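Local coordinates for uncharacterized protein (Streptococcus mutans, PDB 3L7Y) that binds magnesium and probably acts as a phosphatase of the haloacid dehalogenase superfamily, at residues T42-D45 and G46-N50; F117-R120 and E121-A124; S125-Y128 and F129-K133; Q283-S286 and N287-G291. All blocks are in the same frame, centred on the assembly; numbering follows the deposited sequence.

Contact 1: T42-D45 and G46-N50. With MG (magnesium ion), chain B.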
loop_
_atom_site.group_PDB
_atom_site.type_symbol
_atom_site.label_atom_id
_atom_site.label_comp_id
_atom_site.label_asym_id
_atom_site.label_seq_id
_atom_site.Cartn_x
_atom_site.Cartn_y
_atom_site.Cartn_z
ATOM N N THR A 42 0.976 -4.377 -9.022
ATOM C CA THR A 42 -0.399 -3.959 -8.832
ATOM C C THR A 42 -0.759 -3.587 -7.408
ATOM O O THR A 42 -0.391 -4.268 -6.439
ATOM C CB THR A 42 -1.380 -5.033 -9.289
ATOM O OG1 THR A 42 -2.709 -4.505 -9.245
ATOM C CG2 THR A 42 -1.295 -6.243 -8.372
ATOM N N ASP A 43 -1.516 -2.507 -7.290
ATOM C CA ASP A 43 -2.201 -2.216 -6.047
ATOM C C ASP A 43 -3.211 -3.340 -5.767
ATOM O O ASP A 43 -3.580 -4.081 -6.687
ATOM C CB ASP A 43 -2.908 -0.881 -6.171
ATOM C CG ASP A 43 -3.659 -0.520 -4.931
ATOM O OD1 ASP A 43 -3.189 -0.889 -3.831
ATOM O OD2 ASP A 43 -4.722 0.110 -5.064
ATOM N N MET A 44 -3.655 -3.470 -4.512
ATOM C CA MET A 44 -4.597 -4.530 -4.132
ATOM C C MET A 44 -6.050 -4.064 -3.989
ATOM O O MET A 44 -6.871 -4.258 -4.895
ATOM C CB MET A 44 -4.127 -5.225 -2.847
ATOM C CG MET A 44 -2.935 -6.127 -3.067
ATOM S SD MET A 44 -3.380 -7.532 -4.099
ATOM C CE MET A 44 -4.356 -8.487 -2.934
ATOM N N ASP A 45 -6.361 -3.452 -2.847
ATOM C CA ASP A 45 -7.690 -2.908 -2.589
ATOM C C ASP A 45 -8.092 -1.895 -3.661
ATOM O O ASP A 45 -7.387 -0.921 -3.863
ATOM C CB ASP A 45 -7.720 -2.219 -1.220
ATOM C CG ASP A 45 -7.382 -3.175 -0.073
ATOM O OD1 ASP A 45 -7.945 -4.289 -0.023
ATOM O OD2 ASP A 45 -6.539 -2.815 0.771
ATOM N N GLY A 46 -9.219 -2.126 -4.334
ATOM C CA GLY A 46 -9.741 -1.190 -5.323
ATOM C C GLY A 46 -9.148 -1.365 -6.710
ATOM O O GLY A 46 -9.529 -0.667 -7.645
ATOM N N THR A 47 -8.214 -2.306 -6.834
ATOM C CA THR A 47 -7.458 -2.514 -8.056
ATOM C C THR A 47 -7.433 -4.006 -8.414
ATOM O O THR A 47 -8.298 -4.469 -9.156
ATOM C CB THR A 47 -6.022 -1.953 -7.934
ATOM O OG1 THR A 47 -6.080 -0.562 -7.586
ATOM C CG2 THR A 47 -5.271 -2.101 -9.264
ATOM N N PHE A 48 -6.460 -4.755 -7.893
ATOM C CA PHE A 48 -6.419 -6.208 -8.104
ATOM C C PHE A 48 -7.663 -6.831 -7.482
ATOM O O PHE A 48 -8.291 -7.707 -8.075
ATOM C CB PHE A 48 -5.148 -6.813 -7.490
ATOM C CG PHE A 48 -4.944 -8.293 -7.783
ATOM C CD1 PHE A 48 -4.360 -8.712 -8.973
ATOM C CD2 PHE A 48 -5.278 -9.256 -6.837
ATOM C CE1 PHE A 48 -4.145 -10.078 -9.236
ATOM C CE2 PHE A 48 -5.062 -10.622 -7.076
ATOM C CZ PHE A 48 -4.500 -11.034 -8.293
ATOM N N LEU A 49 -8.021 -6.366 -6.286
ATOM C CA LEU A 49 -9.180 -6.902 -5.574
ATOM C C LEU A 49 -10.469 -6.238 -6.031
ATOM O O LEU A 49 -10.507 -5.027 -6.285
ATOM C CB LEU A 49 -9.010 -6.732 -4.064
ATOM C CG LEU A 49 -7.797 -7.454 -3.470
ATOM C CD1 LEU A 49 -7.677 -7.173 -1.972
ATOM C CD2 LEU A 49 -7.889 -8.970 -3.763
ATOM N N ASN A 50 -11.525 -7.037 -6.130
ATOM C CA ASN A 50 -12.832 -6.532 -6.515
ATOM C C ASN A 50 -13.491 -5.909 -5.295
ATOM O O ASN A 50 -12.891 -5.877 -4.235
ATOM C CB ASN A 50 -13.698 -7.645 -7.138
ATOM C CG ASN A 50 -14.043 -8.761 -6.151
ATOM O OD1 ASN A 50 -14.105 -8.542 -4.946
ATOM N ND2 ASN A 50 -14.297 -9.956 -6.671
HETATM MG MG MG B . -6.321 1.131 -3.526
HETATM O O HOH W 1 -5.309 0.034 -1.434
HETATM O O HOH W 2 -6.634 2.864 -1.763
HETATM O O HOH W 3 -4.287 2.515 -3.468
HETATM O O HOH W 4 -8.627 1.963 -3.168
#

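Contact 2: F117-R120 and E121-A124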
loop_
_atom_site.group_PDB
_atom_site.type_symbol
_atom_site.label_atom_id
_atom_site.label_comp_id
_atom_site.label_asym_id
_atom_site.label_seq_id
_atom_site.Cartn_x
_atom_site.Cartn_y
_atom_site.Cartn_z
ATOM N N PHE A 117 12.102 0.897 9.497
ATOM C CA PHE A 117 11.228 1.225 10.619
ATOM C C PHE A 117 11.291 2.699 10.939
ATOM O O PHE A 117 12.288 3.373 10.658
ATOM C CB PHE A 117 11.587 0.379 11.843
ATOM C CG PHE A 117 11.367 -1.090 11.638
ATOM C CD1 PHE A 117 12.439 -1.965 11.567
ATOM C CD2 PHE A 117 10.086 -1.596 11.502
ATOM C CE1 PHE A 117 12.229 -3.326 11.382
ATOM C CE2 PHE A 117 9.868 -2.952 11.311
ATOM C CZ PHE A 117 10.944 -3.817 11.249
ATOM N N GLN A 118 10.209 3.222 11.495
ATOM C CA GLN A 118 10.191 4.628 11.861
ATOM C C GLN A 118 10.886 4.779 13.211
ATOM O O GLN A 118 10.951 3.827 13.982
ATOM C CB GLN A 118 8.751 5.172 11.858
ATOM C CG GLN A 118 8.194 5.270 10.421
ATOM C CD GLN A 118 6.708 5.566 10.334
ATOM O OE1 GLN A 118 6.231 6.105 9.326
ATOM N NE2 GLN A 118 5.972 5.211 11.361
ATOM N N GLN A 119 11.426 5.961 13.481
ATOM C CA GLN A 119 12.117 6.218 14.744
ATOM C C GLN A 119 11.133 6.440 15.886
ATOM O O GLN A 119 10.232 7.260 15.770
ATOM C CB GLN A 119 13.016 7.439 14.588
ATOM C CG GLN A 119 14.094 7.270 13.538
ATOM C CD GLN A 119 15.153 6.278 13.967
ATOM O OE1 GLN A 119 15.465 6.164 15.155
ATOM N NE2 GLN A 119 15.716 5.553 13.004
ATOM N N ARG A 120 11.302 5.717 16.996
ATOM C CA ARG A 120 10.380 5.840 18.128
ATOM C C ARG A 120 10.117 7.301 18.498
ATOM O O ARG A 120 8.988 7.676 18.792
ATOM C CB ARG A 120 10.894 5.084 19.372
ATOM C CG ARG A 120 11.141 3.583 19.145
ATOM C CD ARG A 120 11.311 2.808 20.469
ATOM N NE ARG A 120 10.193 1.904 20.715
ATOM C CZ ARG A 120 9.352 2.003 21.733
ATOM N NH1 ARG A 120 9.494 2.967 22.620
ATOM N NH2 ARG A 120 8.367 1.132 21.866
ATOM N N GLU A 121 11.166 8.115 18.488
ATOM C CA GLU A 121 11.046 9.526 18.882
ATOM C C GLU A 121 10.121 10.272 17.919
ATOM O O GLU A 121 9.361 11.141 18.327
ATOM C CB GLU A 121 12.420 10.198 18.898
ATOM C CG GLU A 121 13.234 10.001 17.609
ATOM C CD GLU A 121 14.159 8.768 17.618
ATOM O OE1 GLU A 121 13.789 7.711 18.185
ATOM O OE2 GLU A 121 15.263 8.857 17.030
ATOM N N ASP A 122 10.191 9.930 16.637
ATOM C CA ASP A 122 9.360 10.596 15.625
ATOM C C ASP A 122 7.903 10.187 15.760
ATOM O O ASP A 122 6.989 11.019 15.725
ATOM C CB ASP A 122 9.879 10.271 14.225
ATOM C CG ASP A 122 11.203 10.951 13.937
ATOM O OD1 ASP A 122 11.437 12.014 14.532
ATOM O OD2 ASP A 122 12.002 10.434 13.135
ATOM N N ILE A 123 7.696 8.887 15.895
ATOM C CA ILE A 123 6.376 8.340 16.149
ATOM C C ILE A 123 5.735 8.980 17.386
ATOM O O ILE A 123 4.577 9.378 17.366
ATOM C CB ILE A 123 6.476 6.818 16.358
ATOM C CG1 ILE A 123 7.107 6.154 15.133
ATOM C CG2 ILE A 123 5.115 6.218 16.673
ATOM C CD1 ILE A 123 7.265 4.667 15.285
ATOM N N ALA A 124 6.485 9.073 18.475
ATOM C CA ALA A 124 5.924 9.617 19.698
ATOM C C ALA A 124 5.558 11.065 19.449
ATOM O O ALA A 124 4.536 11.562 19.922
ATOM C CB ALA A 124 6.931 9.504 20.843
HETATM O O HOH W 5 11.067 8.052 11.857
#

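Contact 3: S125-Y128 and F129-K133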
loop_
_atom_site.group_PDB
_atom_site.type_symbol
_atom_site.label_atom_id
_atom_site.label_comp_id
_atom_site.label_asym_id
_atom_site.label_seq_id
_atom_site.Cartn_x
_atom_site.Cartn_y
_atom_site.Cartn_z
ATOM N N SER A 125 6.386 11.747 18.669
ATOM C CA SER A 125 6.161 13.168 18.455
ATOM C C SER A 125 4.970 13.471 17.517
ATOM O O SER A 125 4.181 14.367 17.806
ATOM C CB SER A 125 7.455 13.857 18.017
ATOM O OG SER A 125 7.167 15.069 17.348
ATOM N N ILE A 126 4.830 12.735 16.415
ATOM C CA ILE A 126 3.683 12.957 15.521
ATOM C C ILE A 126 2.386 12.520 16.211
ATOM O O ILE A 126 1.329 13.092 15.977
ATOM C CB ILE A 126 3.812 12.202 14.177
ATOM C CG1 ILE A 126 2.788 12.736 13.149
ATOM C CG2 ILE A 126 3.582 10.713 14.383
ATOM C CD1 ILE A 126 3.045 14.125 12.697
ATOM N N ILE A 127 2.475 11.511 17.078
ATOM C CA ILE A 127 1.314 11.066 17.849
ATOM C C ILE A 127 0.829 12.151 18.802
ATOM O O ILE A 127 -0.384 12.424 18.902
ATOM C CB ILE A 127 1.609 9.775 18.652
ATOM C CG1 ILE A 127 1.615 8.558 17.722
ATOM C CG2 ILE A 127 0.582 9.574 19.760
ATOM C CD1 ILE A 127 1.930 7.248 18.432
ATOM N N TYR A 128 1.777 12.767 19.503
ATOM C CA TYR A 128 1.443 13.817 20.464
ATOM C C TYR A 128 0.785 14.978 19.723
ATOM O O TYR A 128 -0.183 15.576 20.182
ATOM C CB TYR A 128 2.698 14.301 21.188
ATOM C CG TYR A 128 2.428 15.441 22.134
ATOM C CD1 TYR A 128 2.022 15.202 23.435
ATOM C CD2 TYR A 128 2.557 16.759 21.716
ATOM C CE1 TYR A 128 1.761 16.250 24.307
ATOM C CE2 TYR A 128 2.301 17.808 22.573
ATOM C CZ TYR A 128 1.904 17.549 23.867
ATOM O OH TYR A 128 1.648 18.592 24.724
ATOM N N PHE A 129 1.315 15.270 18.544
ATOM C CA PHE A 129 0.795 16.346 17.728
ATOM C C PHE A 129 -0.643 16.064 17.258
ATOM O O PHE A 129 -1.507 16.924 17.352
ATOM C CB PHE A 129 1.722 16.557 16.534
ATOM C CG PHE A 129 1.201 17.525 15.550
ATOM C CD1 PHE A 129 1.154 18.873 15.854
ATOM C CD2 PHE A 129 0.746 17.097 14.313
ATOM C CE1 PHE A 129 0.655 19.789 14.925
ATOM C CE2 PHE A 129 0.257 17.999 13.386
ATOM C CZ PHE A 129 0.209 19.349 13.691
ATOM N N ILE A 130 -0.901 14.857 16.761
ATOM C CA ILE A 130 -2.245 14.507 16.298
ATOM C C ILE A 130 -3.259 14.451 17.450
ATOM O O ILE A 130 -4.378 14.952 17.327
ATOM C CB ILE A 130 -2.259 13.171 15.536
ATOM C CG1 ILE A 130 -1.367 13.266 14.292
ATOM C CG2 ILE A 130 -3.716 12.766 15.163
ATOM C CD1 ILE A 130 -1.908 14.202 13.218
ATOM N N GLU A 131 -2.867 13.839 18.565
ATOM C CA GLU A 131 -3.736 13.797 19.737
ATOM C C GLU A 131 -4.110 15.208 20.201
ATOM O O GLU A 131 -5.263 15.478 20.510
ATOM C CB GLU A 131 -3.096 12.978 20.875
ATOM C CG GLU A 131 -2.892 11.500 20.517
ATOM C CD GLU A 131 -2.445 10.642 21.710
ATOM O OE1 GLU A 131 -2.963 9.516 21.866
ATOM O OE2 GLU A 131 -1.574 11.085 22.487
ATOM N N GLU A 132 -3.139 16.112 20.224
ATOM C CA GLU A 132 -3.386 17.486 20.666
ATOM C C GLU A 132 -4.135 18.323 19.640
ATOM O O GLU A 132 -5.036 19.080 20.004
ATOM C CB GLU A 132 -2.066 18.198 21.000
ATOM C CG GLU A 132 -1.333 17.586 22.153
ATOM C CD GLU A 132 -2.103 17.711 23.453
ATOM O OE1 GLU A 132 -2.795 16.738 23.846
ATOM O OE2 GLU A 132 -2.019 18.794 24.073
ATOM N N LYS A 133 -3.753 18.206 18.369
ATOM C CA LYS A 133 -4.289 19.098 17.320
ATOM C C LYS A 133 -5.477 18.536 16.543
ATOM O O LYS A 133 -6.376 19.279 16.150
ATOM C CB LYS A 133 -3.186 19.523 16.347
#

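Contact 4: Q283-S286 and N287-G291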
loop_
_atom_site.group_PDB
_atom_site.type_symbol
_atom_site.label_atom_id
_atom_site.label_comp_id
_atom_site.label_asym_id
_atom_site.label_seq_id
_atom_site.Cartn_x
_atom_site.Cartn_y
_atom_site.Cartn_z
ATOM N N GLN A 283 -6.025 3.529 -19.291
ATOM C CA GLN A 283 -7.122 3.221 -18.372
ATOM C C GLN A 283 -7.526 1.750 -18.514
ATOM O O GLN A 283 -7.644 1.230 -19.632
ATOM C CB GLN A 283 -8.308 4.165 -18.600
ATOM C CG GLN A 283 -9.521 3.923 -17.725
ATOM C CD GLN A 283 -10.493 5.096 -17.746
ATOM O OE1 GLN A 283 -11.472 5.120 -17.010
ATOM N NE2 GLN A 283 -10.214 6.075 -18.590
ATOM N N ALA A 284 -7.685 1.068 -17.380
ATOM C CA ALA A 284 -8.172 -0.309 -17.371
ATOM C C ALA A 284 -9.679 -0.331 -17.111
ATOM O O ALA A 284 -10.264 0.689 -16.749
ATOM C CB ALA A 284 -7.437 -1.117 -16.300
ATOM N N LYS A 285 -10.308 -1.490 -17.268
ATOM C CA LYS A 285 -11.660 -1.652 -16.734
ATOM C C LYS A 285 -11.637 -1.515 -15.222
ATOM O O LYS A 285 -10.585 -1.296 -14.640
ATOM C CB LYS A 285 -12.278 -2.989 -17.139
ATOM C CG LYS A 285 -13.031 -2.891 -18.440
ATOM C CD LYS A 285 -12.115 -3.066 -19.616
ATOM C CE LYS A 285 -12.361 -4.419 -20.247
ATOM N NZ LYS A 285 -12.773 -5.365 -19.190
ATOM N N SER A 286 -12.797 -1.632 -14.587
ATOM C CA SER A 286 -12.880 -1.452 -13.137
ATOM C C SER A 286 -12.372 -2.695 -12.423
ATOM O O SER A 286 -12.239 -3.752 -13.028
ATOM C CB SER A 286 -14.323 -1.212 -12.721
ATOM O OG SER A 286 -15.042 -2.433 -12.755
ATOM N N ASN A 287 -12.101 -2.571 -11.127
ATOM C CA ASN A 287 -11.670 -3.717 -10.353
ATOM C C ASN A 287 -12.773 -4.763 -10.254
ATOM O O ASN A 287 -12.511 -5.898 -9.890
ATOM C CB ASN A 287 -11.208 -3.291 -8.955
ATOM C CG ASN A 287 -12.332 -2.711 -8.111
ATOM O OD1 ASN A 287 -12.465 -3.027 -6.917
ATOM N ND2 ASN A 287 -13.138 -1.846 -8.717
ATOM N N ASP A 288 -14.009 -4.378 -10.569
ATOM C CA ASP A 288 -15.112 -5.336 -10.537
ATOM C C ASP A 288 -15.326 -5.979 -11.905
ATOM O O ASP A 288 -16.242 -6.776 -12.091
ATOM C CB ASP A 288 -16.399 -4.684 -10.033
ATOM C CG ASP A 288 -16.420 -4.525 -8.521
ATOM O OD1 ASP A 288 -15.778 -5.341 -7.832
ATOM O OD2 ASP A 288 -17.073 -3.585 -8.024
ATOM N N GLU A 289 -14.482 -5.624 -12.866
ATOM C CA GLU A 289 -14.464 -6.345 -14.127
ATOM C C GLU A 289 -13.090 -6.928 -14.405
ATOM O O GLU A 289 -12.654 -6.989 -15.556
ATOM C CB GLU A 289 -14.879 -5.448 -15.286
ATOM C CG GLU A 289 -16.163 -4.693 -15.052
ATOM C CD GLU A 289 -16.591 -3.922 -16.278
ATOM O OE1 GLU A 289 -16.351 -4.417 -17.399
ATOM O OE2 GLU A 289 -17.162 -2.823 -16.125
ATOM N N SER A 290 -12.402 -7.351 -13.349
ATOM C CA SER A 290 -11.094 -7.975 -13.522
ATOM C C SER A 290 -10.179 -7.132 -14.411
ATOM O O SER A 290 -9.493 -7.655 -15.296
ATOM C CB SER A 290 -11.247 -9.380 -14.108
ATOM O OG SER A 290 -11.672 -10.287 -13.106
ATOM N N GLY A 291 -10.165 -5.825 -14.156
ATOM C CA GLY A 291 -9.445 -4.895 -15.006
ATOM C C GLY A 291 -7.965 -5.202 -15.129
ATOM O O GLY A 291 -7.363 -5.003 -16.186
HETATM O O HOH W 6 -8.907 -3.828 -18.134
#

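Contact 1: T42-D45 and G46-N50
Asp43 OD2 takes a hydrogen bond from Thr47 OG1 at 2.9 Å, the hydroxyl arriving on the anti side of the carboxylate and 30° out of its plane. Asp43 OD2 also binds the magnesium ion, at 2.4 Å. Asp45 reaches the metal through its backbone, its O standing 2.3 Å from the magnesium, while its carboxylate turns elsewhere and bonds Asn80. Four waters and Asp252 complete the shell. With CG anti to its backbone N (chi1 179°), the Asp43 side chain extends to where metal and threonine share one oxygen; Lys229 pairs with OD1.

Behind this site the chain is fastened by two carbonyls. Asp43 O receives both Thr42 OG1, on an in-plane lone pair at 2.7 Å, and Phe48 N, from above the plane at 3.2 Å. Met44 O is gripped from opposite faces of its plane by Thr47 N and by Leu49 N, the latter at 2.8 Å. Farther out, Met44 bends so that SD lies 3.8 Å from Phe48 CD2, an oblique Met-aromatic contact, and CE touches Leu49 CG at 3.6 Å.

The sequence Asp-Met-Asp-Gly-Thr matches the first motif of this superfamily, and the wide turn after strand 39-42 is consistent with its squiggle. The twice-used backbone oxygens hold the turn, and the Thr47 hydroxyl, with Lys229 on the other oxygen, would restrain the Asp43 carboxylate at the metal.

Contact 2: F117-R120 and E121-A124
The N-terminus of helix 120-133 begins here, with Gln119 at the N-cap and the chain arriving from strand 111-115. Gln119 O accepts Ile123 N at 3.0 Å and nearly straight, with an N-H...O angle of 170°; its bond from Asp122 N, at 2.8 Å, is bent and weak. Arg120 O takes Ala124 N as the next helical bond.

A water links the cap residue to the third residue of the helix: it accepts from Gln119 N at 2.7 Å and donates to Asp122 OD2 at 2.9 Å. It thus spans the pair that a capping box would join directly. Asp122 OD2 has a stronger partner in Arg209, which forms a salt bridge with it. Glu121 CG sits between its own backbone N and carbonyl carbon (chi1 51°), which folds the chain back and lays CD 3.5 Å from Gln119 CB. On another side, Gln118 CB meets Ile123 CD1 at 3.8 Å, the two side chains crossing at about a right angle. Gln118 and Ile123 occupy the N' and N4 positions that a hydrophobic staple would use, although here one partner is the methylene of a polar residue, and Ile123 continues onto Phe182 and Leu185.

Two acidic groups therefore lie at the amino end of the helix, where its dipole would probably stabilise their negative charge, and a water takes up the Gln119 N-H as the helix begins.

Contact 3: S125-Y128 and F129-K133
Glu132 crosses the face of the Tyr128 ring: its CG lies 3.8 Å from the ring centroid and only 17° off the ring normal, a CH-pi contact shifted toward the rim on the side of CE2 and CZ. The glutamate chain bends at chi2, and its carboxylate comes to lie only 25° from the plane of the ring. Tyr128, with CG anti to the backbone N, runs forward along the helix to receive it.

One residue back, on the adjoining flank of the helix, Ile127 and Glu131 lie side by side and point the same way, CG2 of the isoleucine touching CD of the acid at 3.8 Å. Phe129 is met more loosely, obliquely, by Ile126 CD1 at 4.1 Å from its CD2. Beneath these pairs run regular i to i+4 backbone bonds, of which Glu131 N to Ile127 O is the straightest at 171°.

The helix is amphipathic. Ile126, Ile127 and Ile130 face the six-stranded sheet, resting on Leu185 and Leu187 of strand 182-188 and on Leu141 and Ile139 of strand 138-143. Phe129 stacks on Tyr204 in the loop between helix 194-202 and strand 210-214, and exposed Tyr128 and Glu132 occupy the outer side.

Contact 4: Q283-S286 and N287-G291
Ser286 O receives Glu289 N at 2.9 Å, the donor standing 63° above the carbonyl plane. Asn287 and Asp288 between them have the backbone angles of a type I beta turn. Inside it Ser286 OG lies between its own backbone N and carbonyl carbon (chi1 76°), placing it 3.1 Å from Asp288 N, a weak bond that makes an ST turn. Gly291 N also approaches Ser286 O, weakly, at 3.1 Å. The carbonyl and hydroxyl of one serine thus take the N-H groups of Asp288, Glu289 and Gly291, the first and last weakly.

Around this core, Glu289 CG packs 3.4 Å from Ser286 OG. Lys285 crosses Glu289 at about a right angle; Lys285 NZ is 4.1 Å from Glu289 OE1, beyond a salt bridge, though the opposite charges would probably attract. A water joins the two ends of the loop, accepting from Lys285 N at 2.9 Å and donating to Gly291 O at 2.7 Å.

Outer partners position the turn: Asn271 OD1 accepts Asn287 N, and Asp288 OD1 bonds Ser51 N. The whole loop connects strand 282-283, an outermost strand of the eight-stranded sheet, to helix 291-301; Ala284 still makes a backbone hydrogen bond with Ala268, at the end of strand 265-268, and Gly291 opens the helix.

How the contacts relate
The contacts fall into two pairs on opposite sides of the chain's centre. Contacts 1 and 4, centres 9 Å apart, belong to the part built on the eight-stranded sheet and touch directly: Thr47 O lies 3.1 Å from Asn287 CB, and Asn50 CB 3.2 Å from Asp288 OD1. Contact 1 supplies magnesium ligands, whereas in contact 4 the nearest side chain, Asn287, stays about 8 Å from the metal. Contacts 2 and 3, centres 13 Å apart, follow each other along helix 120-133 on the separate six-stranded sheet, consistent with the cap of this family. Their nearest atoms remain about 18 and 21 Å from contact 1, away from the metal site.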